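PDB 2BKM: truncated hemoglobin from geobacillus stearothermophilus from Geobacillus stearothermophilus, which binds heme and oxygen at its iron and, as a truncated globin, probably serves in oxygen storage or transport. Local coordinates for residues A[77-82]-A[121-126]; A[87-92]-A[112-117]. All coordinates share one frame; numbering follows the deposited sequence.

Contact 1: A[77-82]-A[121-126]; sequences RFEITP and VNTPDH. With HEM (protoporphyrin IX containing Fe), chain D.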
loop_
_atom_site.group_PDB
_atom_site.type_symbol
_atom_site.label_atom_id
_atom_site.label_comp_id
_atom_site.label_asym_id
_atom_site.label_seq_id
_atom_site.Cartn_x
_atom_site.Cartn_y
_atom_site.Cartn_z
ATOM N N ARG A 77 -10.267 12.599 -0.960
ATOM C CA ARG A 77 -11.345 12.305 -1.869
ATOM C C ARG A 77 -12.227 11.127 -1.405
ATOM O O ARG A 77 -13.265 10.824 -1.988
ATOM C CB ARG A 77 -10.715 11.903 -3.197
ATOM C CG ARG A 77 -11.698 11.955 -4.332
ATOM C CD ARG A 77 -10.951 11.891 -5.665
ATOM N NE ARG A 77 -9.891 12.900 -5.739
ATOM C CZ ARG A 77 -9.106 13.095 -6.796
ATOM N NH1 ARG A 77 -9.239 12.343 -7.881
ATOM N NH2 ARG A 77 -8.175 14.044 -6.750
ATOM N N PHE A 78 -11.780 10.416 -0.361
ATOM C CA PHE A 78 -12.469 9.217 0.090
ATOM C C PHE A 78 -12.639 9.279 1.594
ATOM O O PHE A 78 -11.869 9.931 2.310
ATOM C CB PHE A 78 -11.665 7.930 -0.227
ATOM C CG PHE A 78 -11.153 7.898 -1.610
ATOM C CD1 PHE A 78 -9.805 8.157 -1.883
ATOM C CD2 PHE A 78 -12.034 7.658 -2.668
ATOM C CE1 PHE A 78 -9.348 8.147 -3.197
ATOM C CE2 PHE A 78 -11.569 7.645 -3.977
ATOM C CZ PHE A 78 -10.245 7.887 -4.220
ATOM N N GLU A 79 -13.640 8.576 2.078
ATOM C CA GLU A 79 -13.817 8.452 3.521
ATOM C C GLU A 79 -12.931 7.312 4.019
ATOM O O GLU A 79 -13.217 6.120 3.761
ATOM C CB GLU A 79 -15.274 8.124 3.846
ATOM C CG GLU A 79 -15.513 7.880 5.319
ATOM C CD GLU A 79 -16.964 7.667 5.655
ATOM O OE1 GLU A 79 -17.651 8.683 5.884
ATOM O OE2 GLU A 79 -17.376 6.492 5.682
ATOM N N ILE A 80 -11.861 7.675 4.692
ATOM C CA ILE A 80 -10.925 6.687 5.245
ATOM C C ILE A 80 -11.079 6.723 6.751
ATOM O O ILE A 80 -10.539 7.548 7.464
ATOM C CB ILE A 80 -9.516 6.991 4.823
ATOM C CG1 ILE A 80 -9.450 7.057 3.285
ATOM C CG2 ILE A 80 -8.568 5.884 5.353
ATOM C CD1 ILE A 80 -8.081 7.213 2.733
ATOM N N THR A 81 -11.874 5.800 7.228
ATOM C CA THR A 81 -12.052 5.600 8.653
ATOM C C THR A 81 -10.939 4.677 9.180
ATOM O O THR A 81 -10.272 4.024 8.390
ATOM C CB THR A 81 -13.349 4.878 8.885
ATOM O OG1 THR A 81 -13.322 3.697 8.093
ATOM C CG2 THR A 81 -14.570 5.801 8.467
ATOM N N PRO A 82 -10.740 4.650 10.500
ATOM C CA PRO A 82 -9.819 3.654 11.045
ATOM C C PRO A 82 -10.184 2.233 10.585
ATOM O O PRO A 82 -9.280 1.467 10.220
ATOM C CB PRO A 82 -9.982 3.824 12.534
ATOM C CG PRO A 82 -10.292 5.332 12.640
ATOM C CD PRO A 82 -11.244 5.554 11.542
ATOM N N VAL A 121 -5.962 8.246 7.361
ATOM C CA VAL A 121 -7.268 8.243 8.033
ATOM C C VAL A 121 -7.781 9.666 8.143
ATOM O O VAL A 121 -7.047 10.550 8.508
ATOM C CB VAL A 121 -7.133 7.617 9.433
ATOM C CG1 VAL A 121 -8.378 7.855 10.319
ATOM C CG2 VAL A 121 -6.910 6.145 9.264
ATOM N N ASN A 122 -9.059 9.867 7.818
ATOM C CA ASN A 122 -9.550 11.240 7.706
ATOM C C ASN A 122 -10.964 11.373 8.177
ATOM O O ASN A 122 -11.527 12.444 8.022
ATOM C CB ASN A 122 -9.365 11.727 6.266
ATOM C CG ASN A 122 -10.150 10.880 5.262
ATOM O OD1 ASN A 122 -11.182 10.296 5.605
ATOM N ND2 ASN A 122 -9.704 10.810 4.009
ATOM N N THR A 123 -11.509 10.349 8.790
ATOM C CA THR A 123 -12.888 10.415 9.226
ATOM C C THR A 123 -13.016 9.504 10.437
ATOM O O THR A 123 -12.459 8.405 10.444
ATOM C CB THR A 123 -13.779 9.835 8.135
ATOM O OG1 THR A 123 -13.581 10.516 6.879
ATOM C CG2 THR A 123 -15.271 9.954 8.520
ATOM N N PRO A 124 -13.790 9.913 11.448
ATOM C CA PRO A 124 -14.041 9.026 12.579
ATOM C C PRO A 124 -14.778 7.762 12.168
ATOM O O PRO A 124 -15.552 7.735 11.226
ATOM C CB PRO A 124 -14.918 9.870 13.530
ATOM C CG PRO A 124 -14.601 11.331 13.130
ATOM C CD PRO A 124 -14.421 11.241 11.640
ATOM N N ASP A 125 -14.552 6.684 12.905
ATOM C CA ASP A 125 -15.289 5.452 12.630
ATOM C C ASP A 125 -16.786 5.596 12.799
ATOM O O ASP A 125 -17.247 6.398 13.635
ATOM C CB ASP A 125 -14.827 4.322 13.573
ATOM C CG ASP A 125 -13.723 3.452 12.983
ATOM O OD1 ASP A 125 -12.945 2.901 13.800
ATOM O OD2 ASP A 125 -13.691 3.287 11.760
ATOM N N HIS A 126 -17.515 4.744 12.082
ATOM C CA HIS A 126 -18.961 4.597 12.239
ATOM C C HIS A 126 -19.285 3.624 13.343
ATOM O O HIS A 126 -18.989 2.445 13.247
ATOM C CB HIS A 126 -19.534 4.099 10.939
ATOM C CG HIS A 126 -19.317 5.069 9.837
ATOM N ND1 HIS A 126 -18.693 4.751 8.648
ATOM C CD2 HIS A 126 -19.620 6.386 9.762
ATOM C CE1 HIS A 126 -18.636 5.829 7.884
ATOM N NE2 HIS A 126 -19.185 6.834 8.538
HETATM C CHA HEM D . -5.256 5.779 -4.254
HETATM C CHB HEM D . -7.969 3.994 -0.700
HETATM C CHC HEM D . -4.014 3.843 2.099
HETATM C CHD HEM D . -1.271 4.621 -1.763
HETATM C C1A HEM D . -6.290 5.266 -3.523
HETATM C C2A HEM D . -7.646 5.172 -4.020
HETATM C C3A HEM D . -8.393 4.679 -3.035
HETATM C C4A HEM D . -7.538 4.458 -1.898
HETATM C CMA HEM D . -9.903 4.382 -3.099
HETATM C CAA HEM D . -8.105 5.548 -5.440
HETATM C CBA HEM D . -7.566 4.525 -6.423
HETATM C CGA HEM D . -7.650 4.973 -7.869
HETATM O O1A HEM D . -8.251 6.050 -8.194
HETATM O O2A HEM D . -7.076 4.267 -8.737
HETATM C C1B HEM D . -7.132 3.851 0.368
HETATM C C2B HEM D . -7.548 3.482 1.706
HETATM C C3B HEM D . -6.461 3.474 2.470
HETATM C C4B HEM D . -5.301 3.812 1.681
HETATM C CMB HEM D . -8.984 3.128 2.149
HETATM C CAB HEM D . -6.437 3.129 3.951
HETATM C CBB HEM D . -5.571 3.685 4.807
HETATM C C1C HEM D . -2.910 3.951 1.281
HETATM C C2C HEM D . -1.545 3.686 1.666
HETATM C C3C HEM D . -0.818 3.922 0.566
HETATM C C4C HEM D . -1.695 4.313 -0.509
HETATM C CMC HEM D . -1.042 3.228 3.067
HETATM C CAC HEM D . 0.695 3.763 0.348
HETATM C CBC HEM D . 1.584 3.500 1.295
HETATM C C1D HEM D . -2.093 5.037 -2.761
HETATM C C2D HEM D . -1.617 5.523 -4.033
HETATM C C3D HEM D . -2.846 5.890 -4.784
HETATM C C4D HEM D . -3.949 5.633 -3.891
HETATM C CMD HEM D . -0.160 5.597 -4.508
HETATM C CAD HEM D . -2.905 6.451 -6.191
HETATM C CBD HEM D . -3.032 7.979 -6.122
HETATM C CGD HEM D . -3.238 8.453 -7.541
HETATM O O1D HEM D . -4.394 8.383 -8.075
HETATM O O2D HEM D . -2.202 8.836 -8.149
HETATM N NA HEM D . -6.271 4.823 -2.218
HETATM N NB HEM D . -5.766 4.043 0.411
HETATM N NC HEM D . -2.970 4.304 -0.046
HETATM N ND HEM D . -3.473 5.112 -2.722
HETATM FE FE HEM D . -4.616 4.591 -1.140
#
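The loop that leads into helix 82-98 is tied here to the chain leaving helix 104-120, with Asn122 as the clasp against Phe78 and Ile80. Asn122 CG lies between the backbone N and the carbonyl carbon (chi1 61°), and the amide beyond it binds main-chain groups on both sides of Glu79. Asn122 ND2 gives a hydrogen bond of 2.9 Å to Phe78 O, almost in line with that carbonyl, while Asn122 OD1 accepts from Ile80 N at 2.9 Å. Thr123 OG1 donates to the same OD1 from the opposite face of the amide plane, so three bonds fix the rotation of the group. Between the backbones, Asn122 N meets Ile80 O at 2.8 Å and nearly straight (170°); Thr123 N adds a weak bond to that oxygen. Further on, Thr81 CA lies 3.4 Å from Thr123 O in a CA-H...O contact. Pro82 CD packs crosswise on Val121 CG1 at 3.9 Å. Thr81 is the N-cap of helix 82-98, its OG1 bonded to Arg84 N, and Asp125 OD2 binds Lys83 N at the same helix start. On the heme side, Phe78 turns one ring face to the heme methyl CMA, with Phe78 CE1 3.5 Å from heme C2A and Arg77 CB over the opposite face. Ile80 CG2 reaches the heme vinyl carbon CAB at 3.8 Å, and Ile80 also touches His75 of helix 71-75. The tied loop thus carries two residues that lie on the porphyrin face away from the bound oxygen, part of the heme pocket of a truncated globin.

Contact 2: A[87-92]-A[112-117]; sequences AWLACM and RLVLTA. With HEM (protoporphyrin IX containing Fe), chain D; OXY (oxygen molecule), chain C; ACT (acetate ion), chain E.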
loop_
_atom_site.group_PDB
_atom_site.type_symbol
_atom_site.label_atom_id
_atom_site.label_comp_id
_atom_site.label_asym_id
_atom_site.label_seq_id
_atom_site.Cartn_x
_atom_site.Cartn_y
_atom_site.Cartn_z
ATOM N N ALA A 87 -8.733 -2.373 7.305
ATOM C CA ALA A 87 -8.982 -3.294 6.201
ATOM C C ALA A 87 -7.858 -3.273 5.181
ATOM O O ALA A 87 -7.438 -4.333 4.675
ATOM C CB ALA A 87 -10.333 -2.966 5.550
ATOM N N TRP A 88 -7.371 -2.070 4.857
ATOM C CA TRP A 88 -6.303 -1.951 3.894
ATOM C C TRP A 88 -5.077 -2.695 4.443
ATOM O O TRP A 88 -4.463 -3.484 3.752
ATOM C CB TRP A 88 -6.019 -0.463 3.718
ATOM C CG TRP A 88 -5.128 -0.087 2.588
ATOM C CD1 TRP A 88 -5.516 0.451 1.384
ATOM C CD2 TRP A 88 -3.700 -0.176 2.544
ATOM N NE1 TRP A 88 -4.423 0.716 0.600
ATOM C CE2 TRP A 88 -3.287 0.356 1.285
ATOM C CE3 TRP A 88 -2.724 -0.587 3.459
ATOM C CZ2 TRP A 88 -1.950 0.381 0.884
ATOM C CZ3 TRP A 88 -1.362 -0.543 3.064
ATOM C CH2 TRP A 88 -1.001 -0.040 1.794
ATOM N N LEU A 89 -4.755 -2.426 5.710
ATOM C CA LEU A 89 -3.561 -3.070 6.298
ATOM C C LEU A 89 -3.750 -4.576 6.375
ATOM O O LEU A 89 -2.776 -5.319 6.210
ATOM C CB LEU A 89 -3.263 -2.477 7.677
ATOM C CG LEU A 89 -2.752 -1.043 7.535
ATOM C CD1 LEU A 89 -2.819 -0.424 8.924
ATOM C CD2 LEU A 89 -1.349 -1.029 6.981
ATOM N N ALA A 90 -4.972 -5.031 6.655
ATOM C CA ALA A 90 -5.188 -6.482 6.735
ATOM C C ALA A 90 -5.019 -7.116 5.367
ATOM O O ALA A 90 -4.468 -8.234 5.238
ATOM C CB ALA A 90 -6.579 -6.756 7.278
ATOM N N CYS A 91 -5.475 -6.425 4.324
ATOM C CA CYS A 91 -5.210 -6.928 2.962
ATOM C C CYS A 91 -3.754 -6.962 2.676
ATOM O O CYS A 91 -3.286 -7.890 2.034
ATOM C CB CYS A 91 -5.912 -6.095 1.906
ATOM S SG CYS A 91 -7.739 -6.310 1.951
ATOM N N MET A 92 -3.021 -5.943 3.140
ATOM C CA MET A 92 -1.595 -5.907 2.910
ATOM C C MET A 92 -0.863 -7.025 3.632
ATOM O O MET A 92 -0.016 -7.696 3.033
ATOM C CB MET A 92 -1.022 -4.526 3.261
ATOM C CG MET A 92 0.418 -4.443 2.959
ATOM S SD MET A 92 0.869 -4.704 1.227
ATOM C CE MET A 92 0.326 -3.140 0.513
ATOM N N ARG A 112 6.111 0.992 8.084
ATOM C CA ARG A 112 6.007 2.276 7.369
ATOM C C ARG A 112 4.588 2.408 6.862
ATOM O O ARG A 112 4.010 3.469 6.974
ATOM C CB ARG A 112 6.980 2.310 6.206
ATOM C CG ARG A 112 8.409 2.424 6.675
ATOM C CD ARG A 112 9.358 2.798 5.592
ATOM N NE ARG A 112 8.958 4.014 4.899
ATOM C CZ ARG A 112 9.445 4.357 3.714
ATOM N NH1 ARG A 112 10.397 3.607 3.130
ATOM N NH2 ARG A 112 8.993 5.444 3.118
ATOM N N LEU A 113 4.042 1.305 6.340
ATOM C CA LEU A 113 2.678 1.374 5.809
ATOM C C LEU A 113 1.656 1.621 6.902
ATOM O O LEU A 113 0.654 2.301 6.656
ATOM C CB LEU A 113 2.356 0.085 5.085
ATOM C CG LEU A 113 3.163 -0.180 3.815
ATOM C CD1 LEU A 113 2.772 -1.532 3.312
ATOM C CD2 LEU A 113 2.920 0.888 2.766
ATOM N N VAL A 114 1.871 1.084 8.102
ATOM C CA VAL A 114 0.959 1.359 9.236
ATOM C C VAL A 114 0.966 2.841 9.490
ATOM O O VAL A 114 -0.106 3.424 9.675
ATOM C CB VAL A 114 1.429 0.597 10.498
ATOM C CG1 VAL A 114 0.662 1.040 11.692
ATOM C CG2 VAL A 114 1.313 -0.926 10.265
ATOM N N LEU A 115 2.133 3.472 9.476
ATOM C CA LEU A 115 2.186 4.915 9.718
ATOM C C LEU A 115 1.513 5.688 8.586
ATOM O O LEU A 115 0.740 6.623 8.824
ATOM C CB LEU A 115 3.627 5.371 9.934
ATOM C CG LEU A 115 4.326 4.796 11.169
ATOM C CD1 LEU A 115 3.845 5.627 12.392
ATOM C CD2 LEU A 115 4.104 3.368 11.456
ATOM N N THR A 116 1.792 5.315 7.348
ATOM C CA THR A 116 1.175 6.030 6.202
ATOM C C THR A 116 -0.327 5.848 6.263
ATOM O O THR A 116 -1.079 6.806 6.091
ATOM C CB THR A 116 1.771 5.529 4.902
ATOM O OG1 THR A 116 3.191 5.757 4.991
ATOM C CG2 THR A 116 1.169 6.324 3.718
ATOM N N ALA A 117 -0.793 4.630 6.539
ATOM C CA ALA A 117 -2.230 4.379 6.587
ATOM C C ALA A 117 -2.846 5.246 7.685
ATOM O O ALA A 117 -3.945 5.816 7.493
ATOM C CB ALA A 117 -2.501 2.889 6.824
HETATM C CHA HEM D . -5.256 5.779 -4.254
HETATM C CHB HEM D . -7.969 3.994 -0.700
HETATM C CHC HEM D . -4.014 3.843 2.099
HETATM C CHD HEM D . -1.271 4.621 -1.763
HETATM C C1A HEM D . -6.290 5.266 -3.523
HETATM C C2A HEM D . -7.646 5.172 -4.020
HETATM C C3A HEM D . -8.393 4.679 -3.035
HETATM C C4A HEM D . -7.538 4.458 -1.898
HETATM C CMA HEM D . -9.903 4.382 -3.099
HETATM C CAA HEM D . -8.105 5.548 -5.440
HETATM C CBA HEM D . -7.566 4.525 -6.423
HETATM C CGA HEM D . -7.650 4.973 -7.869
HETATM O O1A HEM D . -8.251 6.050 -8.194
HETATM O O2A HEM D . -7.076 4.267 -8.737
HETATM C C1B HEM D . -7.132 3.851 0.368
HETATM C C2B HEM D . -7.548 3.482 1.706
HETATM C C3B HEM D . -6.461 3.474 2.470
HETATM C C4B HEM D . -5.301 3.812 1.681
HETATM C CMB HEM D . -8.984 3.128 2.149
HETATM C CAB HEM D . -6.437 3.129 3.951
HETATM C CBB HEM D . -5.571 3.685 4.807
HETATM C C1C HEM D . -2.910 3.951 1.281
HETATM C C2C HEM D . -1.545 3.686 1.666
HETATM C C3C HEM D . -0.818 3.922 0.566
HETATM C C4C HEM D . -1.695 4.313 -0.509
HETATM C CMC HEM D . -1.042 3.228 3.067
HETATM C CAC HEM D . 0.695 3.763 0.348
HETATM C CBC HEM D . 1.584 3.500 1.295
HETATM C C1D HEM D . -2.093 5.037 -2.761
HETATM C C2D HEM D . -1.617 5.523 -4.033
HETATM C C3D HEM D . -2.846 5.890 -4.784
HETATM C C4D HEM D . -3.949 5.633 -3.891
HETATM C CMD HEM D . -0.160 5.597 -4.508
HETATM C CAD HEM D . -2.905 6.451 -6.191
HETATM C CBD HEM D . -3.032 7.979 -6.122
HETATM C CGD HEM D . -3.238 8.453 -7.541
HETATM O O1D HEM D . -4.394 8.383 -8.075
HETATM O O2D HEM D . -2.202 8.836 -8.149
HETATM N NA HEM D . -6.271 4.823 -2.218
HETATM N NB HEM D . -5.766 4.043 0.411
HETATM N NC HEM D . -2.970 4.304 -0.046
HETATM N ND HEM D . -3.473 5.112 -2.722
HETATM FE FE HEM D . -4.616 4.591 -1.140
HETATM O O1 OXY C . -4.502 2.626 -1.161
HETATM O O2 OXY C . -4.698 2.069 -2.189
HETATM C C ACT E . -4.289 1.989 -2.835
HETATM O O ACT E . -4.213 0.773 -2.677
HETATM O OXT ACT E . -4.322 2.650 -1.815
HETATM C CH3 ACT E . -4.312 2.615 -4.178
#
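Leu89 and Leu113 interlock the facing sides of segments 87-92 and 112-117, which run nearly antiparallel (160°) with their axes 10.5 Å apart at closest approach. Leu89 is one bump: its CD2 settles over the backbone of Leu113 and Val114, 3.9 Å from Leu113 O, while Leu89 CD1 rests on Ala117 CB at 3.9 Å. Leu113 is the other, spreading its two methyls: Leu113 CD1 meets Met92 CG at 3.8 Å, the two side chains crossing at about a right angle, and Leu113 CD2 lies 4.1 Å from Trp88 CH2. Trp88 CG is anti to the backbone N (chi1 -169°), and the indole beyond lies with one face over the porphyrin, Trp88 CD1 3.3 Å from heme C3B. At the ring edge, Trp88 NE1 donates to the oxygen molecule, straightest to O2 (3.1 Å, 173°), or to the acetate modelled as an alternative at the iron. A leucine in place of Trp88 would probably leave the iron-bound ligand without this N-H donor and the porphyrin face beside Leu113 without the indole that lies over it. Apolar helix packing that carries a distal-side tryptophan donor is characteristic of the ligand pocket of group II truncated hemoglobins.

How the contacts relate
Both contacts join helices 82-98 and 104-120: contact 1 ties the entry to the first to the exit from the second, and contact 2 packs the bodies of those helices. Their centres are about 14 Å apart. Contact 1 lies at the surface, its centre about 16 Å from that of the chain, and is mainly polar; contact 2 is buried, about 6 Å from the chain centre, and its side-chain-to-side-chain contacts are apolar, with no hydrogen bond between the segments. Contact 1 buries 533 Å², contact 2 only 246 Å². The heme links them: 77-82 packs Phe78 and Ile80 on one side of it, while contact 2 brings Trp88 and side chains of 112-117 to it, the indole N-H directed at the ligand.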